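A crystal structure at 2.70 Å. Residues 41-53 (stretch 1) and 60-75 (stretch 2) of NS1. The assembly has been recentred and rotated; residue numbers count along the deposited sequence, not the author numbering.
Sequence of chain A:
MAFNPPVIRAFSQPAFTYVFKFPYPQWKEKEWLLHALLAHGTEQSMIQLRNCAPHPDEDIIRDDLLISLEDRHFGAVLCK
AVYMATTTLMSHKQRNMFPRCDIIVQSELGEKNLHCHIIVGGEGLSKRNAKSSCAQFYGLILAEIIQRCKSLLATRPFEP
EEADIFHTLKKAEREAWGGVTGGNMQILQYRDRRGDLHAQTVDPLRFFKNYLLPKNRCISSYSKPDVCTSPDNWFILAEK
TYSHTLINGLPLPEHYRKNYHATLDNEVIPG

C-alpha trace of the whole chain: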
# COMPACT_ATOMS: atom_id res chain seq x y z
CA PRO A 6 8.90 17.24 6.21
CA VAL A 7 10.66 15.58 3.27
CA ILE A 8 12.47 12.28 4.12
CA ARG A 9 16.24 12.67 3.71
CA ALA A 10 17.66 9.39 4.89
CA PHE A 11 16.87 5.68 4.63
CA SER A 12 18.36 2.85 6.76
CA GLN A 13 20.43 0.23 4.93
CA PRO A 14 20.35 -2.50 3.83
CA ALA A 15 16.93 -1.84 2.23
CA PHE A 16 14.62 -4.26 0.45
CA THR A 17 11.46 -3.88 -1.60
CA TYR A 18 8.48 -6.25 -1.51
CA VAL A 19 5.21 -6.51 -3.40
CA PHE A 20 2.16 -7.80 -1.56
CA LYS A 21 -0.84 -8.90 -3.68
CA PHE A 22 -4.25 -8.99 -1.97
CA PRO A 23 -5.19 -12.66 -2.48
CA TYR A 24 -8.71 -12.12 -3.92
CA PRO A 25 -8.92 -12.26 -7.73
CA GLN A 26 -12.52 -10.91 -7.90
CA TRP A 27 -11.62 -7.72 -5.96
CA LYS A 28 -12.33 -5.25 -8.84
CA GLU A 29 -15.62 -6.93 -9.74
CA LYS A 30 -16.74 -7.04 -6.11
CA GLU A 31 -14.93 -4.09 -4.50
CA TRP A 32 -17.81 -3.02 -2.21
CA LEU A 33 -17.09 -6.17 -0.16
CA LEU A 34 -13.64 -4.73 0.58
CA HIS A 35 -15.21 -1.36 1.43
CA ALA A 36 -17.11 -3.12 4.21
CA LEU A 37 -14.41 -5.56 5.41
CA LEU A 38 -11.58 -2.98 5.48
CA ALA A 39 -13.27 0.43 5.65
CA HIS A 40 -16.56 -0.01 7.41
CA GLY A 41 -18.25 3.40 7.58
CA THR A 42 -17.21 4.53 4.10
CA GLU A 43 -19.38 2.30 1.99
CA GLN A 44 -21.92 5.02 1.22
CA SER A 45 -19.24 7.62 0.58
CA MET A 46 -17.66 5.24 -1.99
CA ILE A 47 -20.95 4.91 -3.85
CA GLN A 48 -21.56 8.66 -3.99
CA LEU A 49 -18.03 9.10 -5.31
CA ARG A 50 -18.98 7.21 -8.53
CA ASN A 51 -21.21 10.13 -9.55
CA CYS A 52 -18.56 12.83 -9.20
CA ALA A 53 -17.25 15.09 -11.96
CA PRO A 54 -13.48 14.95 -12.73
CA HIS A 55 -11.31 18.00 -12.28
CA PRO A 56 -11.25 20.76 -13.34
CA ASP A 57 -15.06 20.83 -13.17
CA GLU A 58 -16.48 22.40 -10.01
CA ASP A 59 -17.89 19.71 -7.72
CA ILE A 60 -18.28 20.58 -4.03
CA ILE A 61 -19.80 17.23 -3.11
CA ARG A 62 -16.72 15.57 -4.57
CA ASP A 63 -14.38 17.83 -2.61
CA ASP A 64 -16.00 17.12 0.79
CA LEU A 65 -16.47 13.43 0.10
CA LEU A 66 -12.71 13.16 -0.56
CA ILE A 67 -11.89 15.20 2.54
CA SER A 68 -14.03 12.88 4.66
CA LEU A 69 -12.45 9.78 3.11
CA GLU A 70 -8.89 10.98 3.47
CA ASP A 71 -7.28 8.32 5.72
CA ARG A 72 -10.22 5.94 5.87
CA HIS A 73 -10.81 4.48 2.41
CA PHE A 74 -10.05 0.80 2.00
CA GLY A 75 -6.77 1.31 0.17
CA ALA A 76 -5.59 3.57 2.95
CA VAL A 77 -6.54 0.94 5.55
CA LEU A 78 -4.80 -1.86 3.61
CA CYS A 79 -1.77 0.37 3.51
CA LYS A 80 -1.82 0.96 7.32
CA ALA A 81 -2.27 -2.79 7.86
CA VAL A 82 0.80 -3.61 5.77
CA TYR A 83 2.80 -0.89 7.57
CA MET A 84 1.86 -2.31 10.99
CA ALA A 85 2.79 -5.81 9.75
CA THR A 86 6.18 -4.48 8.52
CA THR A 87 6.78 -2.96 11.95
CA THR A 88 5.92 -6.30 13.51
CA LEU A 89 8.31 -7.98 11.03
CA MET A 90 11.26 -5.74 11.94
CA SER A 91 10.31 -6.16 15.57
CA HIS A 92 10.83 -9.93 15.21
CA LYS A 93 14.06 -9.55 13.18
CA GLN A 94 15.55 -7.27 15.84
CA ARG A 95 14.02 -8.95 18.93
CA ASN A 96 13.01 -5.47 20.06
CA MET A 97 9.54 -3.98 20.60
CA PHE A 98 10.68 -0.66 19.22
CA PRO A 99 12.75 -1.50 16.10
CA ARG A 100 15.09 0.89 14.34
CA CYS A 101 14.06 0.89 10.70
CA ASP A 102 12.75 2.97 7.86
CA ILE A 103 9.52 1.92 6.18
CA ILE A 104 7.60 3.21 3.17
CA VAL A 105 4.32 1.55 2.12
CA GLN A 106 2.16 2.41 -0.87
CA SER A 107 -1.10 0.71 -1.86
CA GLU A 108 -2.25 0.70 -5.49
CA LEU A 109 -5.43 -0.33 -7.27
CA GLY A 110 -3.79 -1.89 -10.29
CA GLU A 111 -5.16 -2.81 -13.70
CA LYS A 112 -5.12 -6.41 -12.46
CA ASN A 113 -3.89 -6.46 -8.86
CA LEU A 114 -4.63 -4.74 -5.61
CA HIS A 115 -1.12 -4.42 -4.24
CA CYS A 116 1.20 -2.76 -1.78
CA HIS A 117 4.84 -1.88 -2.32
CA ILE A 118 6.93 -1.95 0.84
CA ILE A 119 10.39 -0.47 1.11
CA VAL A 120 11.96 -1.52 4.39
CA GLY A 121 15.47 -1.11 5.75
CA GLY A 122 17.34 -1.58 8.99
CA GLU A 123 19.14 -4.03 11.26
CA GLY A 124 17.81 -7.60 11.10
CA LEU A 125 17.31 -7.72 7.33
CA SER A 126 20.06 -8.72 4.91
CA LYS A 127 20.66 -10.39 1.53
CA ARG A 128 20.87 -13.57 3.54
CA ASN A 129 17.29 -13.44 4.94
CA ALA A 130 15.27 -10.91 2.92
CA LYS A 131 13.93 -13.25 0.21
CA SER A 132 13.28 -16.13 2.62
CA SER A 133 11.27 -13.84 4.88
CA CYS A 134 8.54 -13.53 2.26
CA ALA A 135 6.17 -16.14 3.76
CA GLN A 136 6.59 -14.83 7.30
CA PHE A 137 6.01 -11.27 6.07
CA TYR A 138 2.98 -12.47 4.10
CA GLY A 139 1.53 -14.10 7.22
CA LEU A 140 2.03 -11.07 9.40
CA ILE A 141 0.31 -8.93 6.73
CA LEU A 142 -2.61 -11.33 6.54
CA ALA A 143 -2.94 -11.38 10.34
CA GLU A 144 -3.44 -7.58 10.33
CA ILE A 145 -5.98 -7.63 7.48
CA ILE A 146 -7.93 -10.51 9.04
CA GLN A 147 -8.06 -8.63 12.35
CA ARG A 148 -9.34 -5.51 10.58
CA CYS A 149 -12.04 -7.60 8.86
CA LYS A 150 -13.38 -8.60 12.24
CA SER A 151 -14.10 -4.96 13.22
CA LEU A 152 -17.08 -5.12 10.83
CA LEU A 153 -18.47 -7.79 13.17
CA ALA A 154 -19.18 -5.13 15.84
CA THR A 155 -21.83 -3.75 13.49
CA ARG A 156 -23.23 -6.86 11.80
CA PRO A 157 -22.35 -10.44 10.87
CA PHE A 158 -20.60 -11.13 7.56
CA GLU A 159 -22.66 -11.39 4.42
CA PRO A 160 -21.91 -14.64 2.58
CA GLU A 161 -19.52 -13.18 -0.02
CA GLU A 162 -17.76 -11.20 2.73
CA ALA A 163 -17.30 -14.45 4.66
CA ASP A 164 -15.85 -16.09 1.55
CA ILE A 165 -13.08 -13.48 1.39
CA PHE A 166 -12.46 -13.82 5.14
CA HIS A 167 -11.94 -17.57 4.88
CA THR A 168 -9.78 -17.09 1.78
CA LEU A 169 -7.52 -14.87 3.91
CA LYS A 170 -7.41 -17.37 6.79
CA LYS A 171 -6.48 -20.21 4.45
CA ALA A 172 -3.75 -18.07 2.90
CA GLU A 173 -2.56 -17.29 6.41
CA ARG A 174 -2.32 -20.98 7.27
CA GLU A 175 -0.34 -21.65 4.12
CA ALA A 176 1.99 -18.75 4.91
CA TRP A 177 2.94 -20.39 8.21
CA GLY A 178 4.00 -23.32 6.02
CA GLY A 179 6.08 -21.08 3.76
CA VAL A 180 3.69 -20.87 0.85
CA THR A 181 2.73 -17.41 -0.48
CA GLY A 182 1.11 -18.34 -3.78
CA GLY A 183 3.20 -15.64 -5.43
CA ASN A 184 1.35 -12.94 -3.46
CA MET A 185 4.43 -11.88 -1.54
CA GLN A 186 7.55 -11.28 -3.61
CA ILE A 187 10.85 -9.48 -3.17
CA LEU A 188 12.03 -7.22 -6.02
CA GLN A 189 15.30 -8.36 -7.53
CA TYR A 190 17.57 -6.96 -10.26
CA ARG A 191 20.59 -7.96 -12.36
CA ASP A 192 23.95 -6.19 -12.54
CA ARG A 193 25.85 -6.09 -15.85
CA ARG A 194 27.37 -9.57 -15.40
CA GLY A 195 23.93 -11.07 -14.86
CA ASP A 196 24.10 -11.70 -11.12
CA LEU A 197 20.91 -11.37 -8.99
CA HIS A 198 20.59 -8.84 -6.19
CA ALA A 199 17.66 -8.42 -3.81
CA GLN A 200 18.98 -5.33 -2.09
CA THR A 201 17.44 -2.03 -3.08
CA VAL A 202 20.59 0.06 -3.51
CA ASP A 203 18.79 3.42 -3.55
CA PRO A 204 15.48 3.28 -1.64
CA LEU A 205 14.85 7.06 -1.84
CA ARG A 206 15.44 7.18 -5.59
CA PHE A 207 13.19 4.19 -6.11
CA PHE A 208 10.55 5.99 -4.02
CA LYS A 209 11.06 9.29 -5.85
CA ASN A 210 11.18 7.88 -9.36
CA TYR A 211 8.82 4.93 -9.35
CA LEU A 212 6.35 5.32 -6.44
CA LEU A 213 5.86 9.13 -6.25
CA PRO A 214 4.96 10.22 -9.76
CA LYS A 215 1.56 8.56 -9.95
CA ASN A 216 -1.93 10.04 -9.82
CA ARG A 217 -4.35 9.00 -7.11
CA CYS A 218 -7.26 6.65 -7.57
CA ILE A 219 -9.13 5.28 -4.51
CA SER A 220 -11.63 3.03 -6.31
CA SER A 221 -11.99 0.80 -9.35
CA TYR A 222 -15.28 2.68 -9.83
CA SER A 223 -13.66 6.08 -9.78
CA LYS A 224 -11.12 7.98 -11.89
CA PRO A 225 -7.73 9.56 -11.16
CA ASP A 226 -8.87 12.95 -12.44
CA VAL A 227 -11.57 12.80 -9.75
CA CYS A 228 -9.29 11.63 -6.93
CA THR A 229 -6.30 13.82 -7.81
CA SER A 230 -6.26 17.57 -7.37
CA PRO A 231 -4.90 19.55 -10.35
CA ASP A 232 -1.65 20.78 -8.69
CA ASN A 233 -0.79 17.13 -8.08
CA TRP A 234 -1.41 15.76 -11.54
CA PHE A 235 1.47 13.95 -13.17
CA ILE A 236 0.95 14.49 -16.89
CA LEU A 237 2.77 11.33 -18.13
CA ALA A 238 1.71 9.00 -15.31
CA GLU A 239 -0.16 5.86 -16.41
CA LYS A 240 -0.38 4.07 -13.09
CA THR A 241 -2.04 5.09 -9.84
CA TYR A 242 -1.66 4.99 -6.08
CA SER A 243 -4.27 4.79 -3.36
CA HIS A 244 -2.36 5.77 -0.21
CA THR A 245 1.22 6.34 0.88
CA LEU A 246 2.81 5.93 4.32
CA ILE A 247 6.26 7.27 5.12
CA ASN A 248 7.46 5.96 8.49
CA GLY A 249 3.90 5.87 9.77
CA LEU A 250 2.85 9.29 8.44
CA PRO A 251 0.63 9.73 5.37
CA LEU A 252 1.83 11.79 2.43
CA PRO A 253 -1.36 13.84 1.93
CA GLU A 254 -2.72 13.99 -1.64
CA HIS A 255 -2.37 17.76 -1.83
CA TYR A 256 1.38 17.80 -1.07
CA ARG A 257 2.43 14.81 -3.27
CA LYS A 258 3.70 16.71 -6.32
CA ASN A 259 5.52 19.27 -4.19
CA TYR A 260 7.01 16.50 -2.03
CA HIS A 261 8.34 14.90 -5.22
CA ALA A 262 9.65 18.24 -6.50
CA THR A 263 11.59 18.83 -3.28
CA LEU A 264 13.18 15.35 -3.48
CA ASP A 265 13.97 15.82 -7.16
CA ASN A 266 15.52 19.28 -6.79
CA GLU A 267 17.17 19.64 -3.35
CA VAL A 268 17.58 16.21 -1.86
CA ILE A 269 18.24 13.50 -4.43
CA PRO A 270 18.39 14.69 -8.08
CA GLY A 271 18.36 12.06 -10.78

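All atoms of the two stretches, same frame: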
# COMPACT_ATOMS: atom_id res chain seq x y z
N GLY A 41 -17.92 2.01 7.33
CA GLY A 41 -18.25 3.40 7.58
C GLY A 41 -18.07 4.30 6.36
O GLY A 41 -18.41 5.49 6.40
N THR A 42 -17.56 3.74 5.27
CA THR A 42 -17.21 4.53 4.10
C THR A 42 -18.02 4.04 2.93
O THR A 42 -17.92 4.59 1.84
CB THR A 42 -15.71 4.34 3.66
OG1 THR A 42 -15.46 2.96 3.43
CG2 THR A 42 -14.72 4.88 4.68
N GLU A 43 -18.80 2.98 3.14
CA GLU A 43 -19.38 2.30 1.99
C GLU A 43 -20.32 3.20 1.20
O GLU A 43 -20.36 3.13 -0.02
CB GLU A 43 -20.05 0.96 2.35
CG GLU A 43 -20.61 0.88 3.73
CD GLU A 43 -19.64 0.36 4.76
OE1 GLU A 43 -19.53 -0.88 4.88
OE2 GLU A 43 -19.04 1.18 5.49
N GLN A 44 -21.02 4.09 1.90
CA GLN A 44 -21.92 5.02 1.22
C GLN A 44 -21.13 6.10 0.51
O GLN A 44 -21.44 6.45 -0.64
CB GLN A 44 -22.89 5.66 2.20
CG GLN A 44 -24.00 6.39 1.52
CD GLN A 44 -24.77 5.49 0.56
OE1 GLN A 44 -25.15 5.92 -0.53
NE2 GLN A 44 -24.98 4.24 0.96
N SER A 45 -20.12 6.64 1.19
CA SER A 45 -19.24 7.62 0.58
C SER A 45 -18.65 7.10 -0.75
O SER A 45 -18.64 7.84 -1.74
CB SER A 45 -18.12 8.00 1.54
OG SER A 45 -18.60 8.81 2.59
N MET A 46 -18.21 5.84 -0.78
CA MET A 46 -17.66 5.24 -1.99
C MET A 46 -18.66 5.23 -3.13
O MET A 46 -18.32 5.53 -4.28
CB MET A 46 -17.18 3.79 -1.75
CG MET A 46 -16.07 3.64 -0.71
SD MET A 46 -14.66 4.72 -1.00
CE MET A 46 -13.83 3.85 -2.33
N ILE A 47 -19.92 4.92 -2.82
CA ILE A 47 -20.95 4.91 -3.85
C ILE A 47 -21.20 6.30 -4.45
O ILE A 47 -21.25 6.45 -5.67
CB ILE A 47 -22.27 4.34 -3.31
CG1 ILE A 47 -22.06 2.88 -2.92
CG2 ILE A 47 -23.37 4.45 -4.36
CD1 ILE A 47 -23.26 2.21 -2.36
N GLN A 48 -21.33 7.29 -3.58
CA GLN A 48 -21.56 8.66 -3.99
C GLN A 48 -20.43 9.16 -4.88
O GLN A 48 -20.65 9.91 -5.83
CB GLN A 48 -21.67 9.55 -2.76
CG GLN A 48 -22.68 10.65 -2.88
CD GLN A 48 -23.01 11.25 -1.54
OE1 GLN A 48 -22.80 10.60 -0.50
NE2 GLN A 48 -23.49 12.49 -1.54
N LEU A 49 -19.22 8.70 -4.58
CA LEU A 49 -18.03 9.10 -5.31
C LEU A 49 -18.12 8.75 -6.80
O LEU A 49 -17.56 9.49 -7.63
CB LEU A 49 -16.78 8.45 -4.71
CG LEU A 49 -15.47 8.99 -5.28
CD1 LEU A 49 -15.31 10.44 -4.88
CD2 LEU A 49 -14.30 8.17 -4.87
N ARG A 50 -18.80 7.65 -7.13
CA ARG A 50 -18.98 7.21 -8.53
C ARG A 50 -19.61 8.29 -9.40
O ARG A 50 -19.35 8.34 -10.60
CB ARG A 50 -19.85 5.96 -8.64
CG ARG A 50 -19.35 4.74 -7.93
CD ARG A 50 -20.18 3.51 -8.31
NE ARG A 50 -19.66 2.30 -7.66
CZ ARG A 50 -20.13 1.80 -6.51
NH1 ARG A 50 -21.16 2.38 -5.92
NH2 ARG A 50 -19.59 0.70 -5.98
N ASN A 51 -20.42 9.16 -8.80
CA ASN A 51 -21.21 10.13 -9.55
C ASN A 51 -20.53 11.49 -9.66
O ASN A 51 -21.13 12.47 -10.11
CB ASN A 51 -22.58 10.32 -8.90
CG ASN A 51 -23.27 9.01 -8.61
OD1 ASN A 51 -23.29 8.10 -9.44
ND2 ASN A 51 -23.84 8.89 -7.41
N CYS A 52 -19.27 11.56 -9.25
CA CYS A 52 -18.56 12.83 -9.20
C CYS A 52 -17.92 13.22 -10.52
O CYS A 52 -17.44 12.37 -11.27
CB CYS A 52 -17.48 12.78 -8.11
SG CYS A 52 -18.09 12.81 -6.42
N ALA A 53 -17.89 14.52 -10.79
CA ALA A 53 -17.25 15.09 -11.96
C ALA A 53 -15.75 15.17 -11.73
O ALA A 53 -15.31 15.50 -10.63
CB ALA A 53 -17.82 16.48 -12.28
N ILE A 60 -18.47 20.37 -5.46
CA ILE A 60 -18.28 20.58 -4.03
C ILE A 60 -18.52 19.30 -3.25
O ILE A 60 -17.81 19.00 -2.28
CB ILE A 60 -19.22 21.67 -3.48
CG1 ILE A 60 -19.15 22.92 -4.36
CG2 ILE A 60 -18.87 22.00 -2.04
CD1 ILE A 60 -20.22 22.94 -5.43
N ILE A 61 -19.51 18.52 -3.70
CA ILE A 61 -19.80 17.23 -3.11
C ILE A 61 -18.56 16.35 -3.18
O ILE A 61 -18.14 15.77 -2.17
CB ILE A 61 -20.97 16.54 -3.81
CG1 ILE A 61 -22.28 17.26 -3.47
CG2 ILE A 61 -21.09 15.09 -3.39
CD1 ILE A 61 -23.50 16.70 -4.20
N ARG A 62 -17.98 16.27 -4.37
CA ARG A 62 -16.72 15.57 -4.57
C ARG A 62 -15.65 16.01 -3.58
O ARG A 62 -14.97 15.19 -2.97
CB ARG A 62 -16.21 15.81 -6.00
CG ARG A 62 -14.84 15.21 -6.29
CD ARG A 62 -14.23 15.84 -7.50
NE ARG A 62 -13.90 17.25 -7.30
CZ ARG A 62 -14.00 18.18 -8.25
NH1 ARG A 62 -14.45 17.87 -9.46
NH2 ARG A 62 -13.67 19.43 -7.99
N ASP A 63 -15.47 17.32 -3.45
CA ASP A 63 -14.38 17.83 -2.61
C ASP A 63 -14.52 17.42 -1.14
O ASP A 63 -13.54 17.05 -0.51
CB ASP A 63 -14.25 19.34 -2.75
CG ASP A 63 -13.93 19.77 -4.17
OD1 ASP A 63 -13.23 18.99 -4.87
OD2 ASP A 63 -14.42 20.86 -4.58
N ASP A 64 -15.74 17.50 -0.60
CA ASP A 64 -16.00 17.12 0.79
C ASP A 64 -15.88 15.62 1.02
O ASP A 64 -15.23 15.17 1.97
CB ASP A 64 -17.40 17.56 1.22
CG ASP A 64 -17.50 19.05 1.40
OD1 ASP A 64 -16.47 19.74 1.17
OD2 ASP A 64 -18.60 19.54 1.74
N LEU A 65 -16.50 14.88 0.11
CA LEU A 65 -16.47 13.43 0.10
C LEU A 65 -15.01 12.95 0.24
O LEU A 65 -14.68 12.17 1.14
CB LEU A 65 -17.11 12.95 -1.19
CG LEU A 65 -17.86 11.63 -1.30
CD1 LEU A 65 -18.76 11.43 -0.10
CD2 LEU A 65 -18.71 11.68 -2.58
N LEU A 66 -14.13 13.50 -0.60
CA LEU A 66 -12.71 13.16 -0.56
C LEU A 66 -12.05 13.59 0.74
O LEU A 66 -11.23 12.85 1.29
CB LEU A 66 -11.97 13.74 -1.76
CG LEU A 66 -12.37 13.06 -3.07
CD1 LEU A 66 -11.75 13.78 -4.23
CD2 LEU A 66 -11.96 11.58 -3.03
N ILE A 67 -12.37 14.78 1.22
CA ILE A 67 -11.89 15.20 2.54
C ILE A 67 -12.35 14.23 3.64
O ILE A 67 -11.56 13.89 4.53
CB ILE A 67 -12.32 16.65 2.89
CG1 ILE A 67 -11.51 17.64 2.05
CG2 ILE A 67 -11.99 16.97 4.32
CD1 ILE A 67 -10.00 17.49 2.29
N SER A 68 -13.57 13.72 3.57
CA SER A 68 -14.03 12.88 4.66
C SER A 68 -13.41 11.48 4.55
O SER A 68 -13.30 10.76 5.53
CB SER A 68 -15.56 12.77 4.72
OG SER A 68 -16.07 11.92 3.71
N LEU A 69 -13.02 11.10 3.34
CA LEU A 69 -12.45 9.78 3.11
C LEU A 69 -10.97 9.68 3.37
O LEU A 69 -10.42 8.59 3.40
CB LEU A 69 -12.73 9.35 1.67
CG LEU A 69 -14.15 8.85 1.45
CD1 LEU A 69 -14.41 8.54 -0.04
CD2 LEU A 69 -14.36 7.65 2.33
N GLU A 70 -10.34 10.82 3.64
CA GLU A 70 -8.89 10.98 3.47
C GLU A 70 -7.95 9.91 4.02
O GLU A 70 -7.05 9.47 3.30
CB GLU A 70 -8.48 12.37 3.97
CG GLU A 70 -7.02 12.70 3.79
CD GLU A 70 -6.62 13.91 4.60
OE1 GLU A 70 -7.52 14.68 5.01
OE2 GLU A 70 -5.40 14.10 4.84
N ASP A 71 -8.14 9.43 5.25
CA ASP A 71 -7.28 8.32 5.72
C ASP A 71 -8.05 7.03 5.98
O ASP A 71 -7.56 6.13 6.65
CB ASP A 71 -6.50 8.73 6.98
CG ASP A 71 -5.45 9.79 6.70
OD1 ASP A 71 -5.02 9.96 5.53
OD2 ASP A 71 -5.07 10.51 7.65
N ARG A 72 -9.27 6.95 5.46
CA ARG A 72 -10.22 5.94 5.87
C ARG A 72 -10.64 5.00 4.74
O ARG A 72 -11.32 4.00 5.00
CB ARG A 72 -11.50 6.61 6.41
CG ARG A 72 -11.32 7.60 7.55
CD ARG A 72 -12.60 8.44 7.76
NE ARG A 72 -13.82 7.62 7.80
CZ ARG A 72 -14.89 7.79 7.02
NH1 ARG A 72 -14.92 8.77 6.12
NH2 ARG A 72 -15.94 6.99 7.14
N HIS A 73 -10.35 5.34 3.49
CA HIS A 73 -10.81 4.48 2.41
C HIS A 73 -10.01 3.17 2.42
O HIS A 73 -8.93 3.11 3.01
CB HIS A 73 -10.71 5.16 1.05
CG HIS A 73 -9.31 5.47 0.64
ND1 HIS A 73 -8.67 6.64 0.98
CD2 HIS A 73 -8.41 4.75 -0.08
CE1 HIS A 73 -7.45 6.64 0.48
NE2 HIS A 73 -7.27 5.50 -0.15
N PHE A 74 -10.55 2.14 1.77
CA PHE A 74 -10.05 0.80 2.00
C PHE A 74 -8.58 0.65 1.63
O PHE A 74 -7.83 -0.02 2.33
CB PHE A 74 -10.92 -0.26 1.30
CG PHE A 74 -10.73 -0.35 -0.19
CD1 PHE A 74 -11.33 0.58 -1.04
CD2 PHE A 74 -9.97 -1.38 -0.75
CE1 PHE A 74 -11.18 0.48 -2.42
CE2 PHE A 74 -9.80 -1.47 -2.14
CZ PHE A 74 -10.41 -0.54 -2.97
N GLY A 75 -8.16 1.32 0.56
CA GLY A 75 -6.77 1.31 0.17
C GLY A 75 -5.89 1.93 1.22
O GLY A 75 -4.77 1.47 1.45

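Two helices, 43-49 and 60-69, lie side by side and run in roughly opposite directions, with 148° between their N-to-C axes and a closest approach of 10.2 Å. The start of stretch 2 therefore meets the end of stretch 1, and the chain then climbs back toward T42. Together the two stretches bury about 710 Å², with leucines and M46 at the middle, arginine, threonine, serine and glutamine also contributing substantially, and an arginine-to-carbonyl bond near each end.

I61 begins the contact at its margin, where the end of the Q48 side chain, its amide NE2, rests against I61 CG2 at 4.0 Å, a van der Waals contact, while the CB of Q48 packs farther in against L65. R62, one residue on, points toward stretch 1 and serves it in two ways. Its aliphatic base packs against C52, with CB 3.6 Å from SG, a compact and polarizable neighbour. Farther out, R62 NH1 donates a well-aligned hydrogen bond to A53 O (2.8 Å), which lies at the edge of the guanidinium, near its plane, where the N-H groups point. The R62 NE to D63 OD1 salt bridge (3.1 Å) balances the charge of this largely buried group.

One helical turn later, L65 is the centre of the packing and loses more area to the other stretch than any other residue. Its CD2 reaches the backbone N of L49 (3.6 Å) and CB of Q48 (3.7 Å), while its CD1 lies 3.8 Å from S45 OG. S45 is small and faces L65, and the CA atoms of S45 and L65 are 6.5 Å apart. L66 starts off sideways, but its end turns inward, bringing CD2 to 4.0 Å from L49 CD1.

S68 contributes little across the contact; its OG instead bonds back to L65 O (2.9 Å), satisfying the hydroxyl within its own helix. L69 resumes the apolar face: its CD1 meets SD of M46 at 3.9 Å, and its CD2 lies 3.7 Å from CG2 of T42. The flexible M46 suits this place, because its CB points away while its thioether end curls back to the interface.

Beyond the helix, R72 is steadied by a bond from NH1 to S68 O (2.6 Å). Its NH2 makes a weak hydrogen bond to G41 O (3.0 Å, 121°), while T42 CG2 covers one guanidinium face, 3.5 Å from NH2. G41 has a positive phi, a conformation glycine readily accepts. H73 occupies the N-cap position of the next helix, where F74 closes the contact: M46 CE approaches its ring edge, 4.3 Å from CE1.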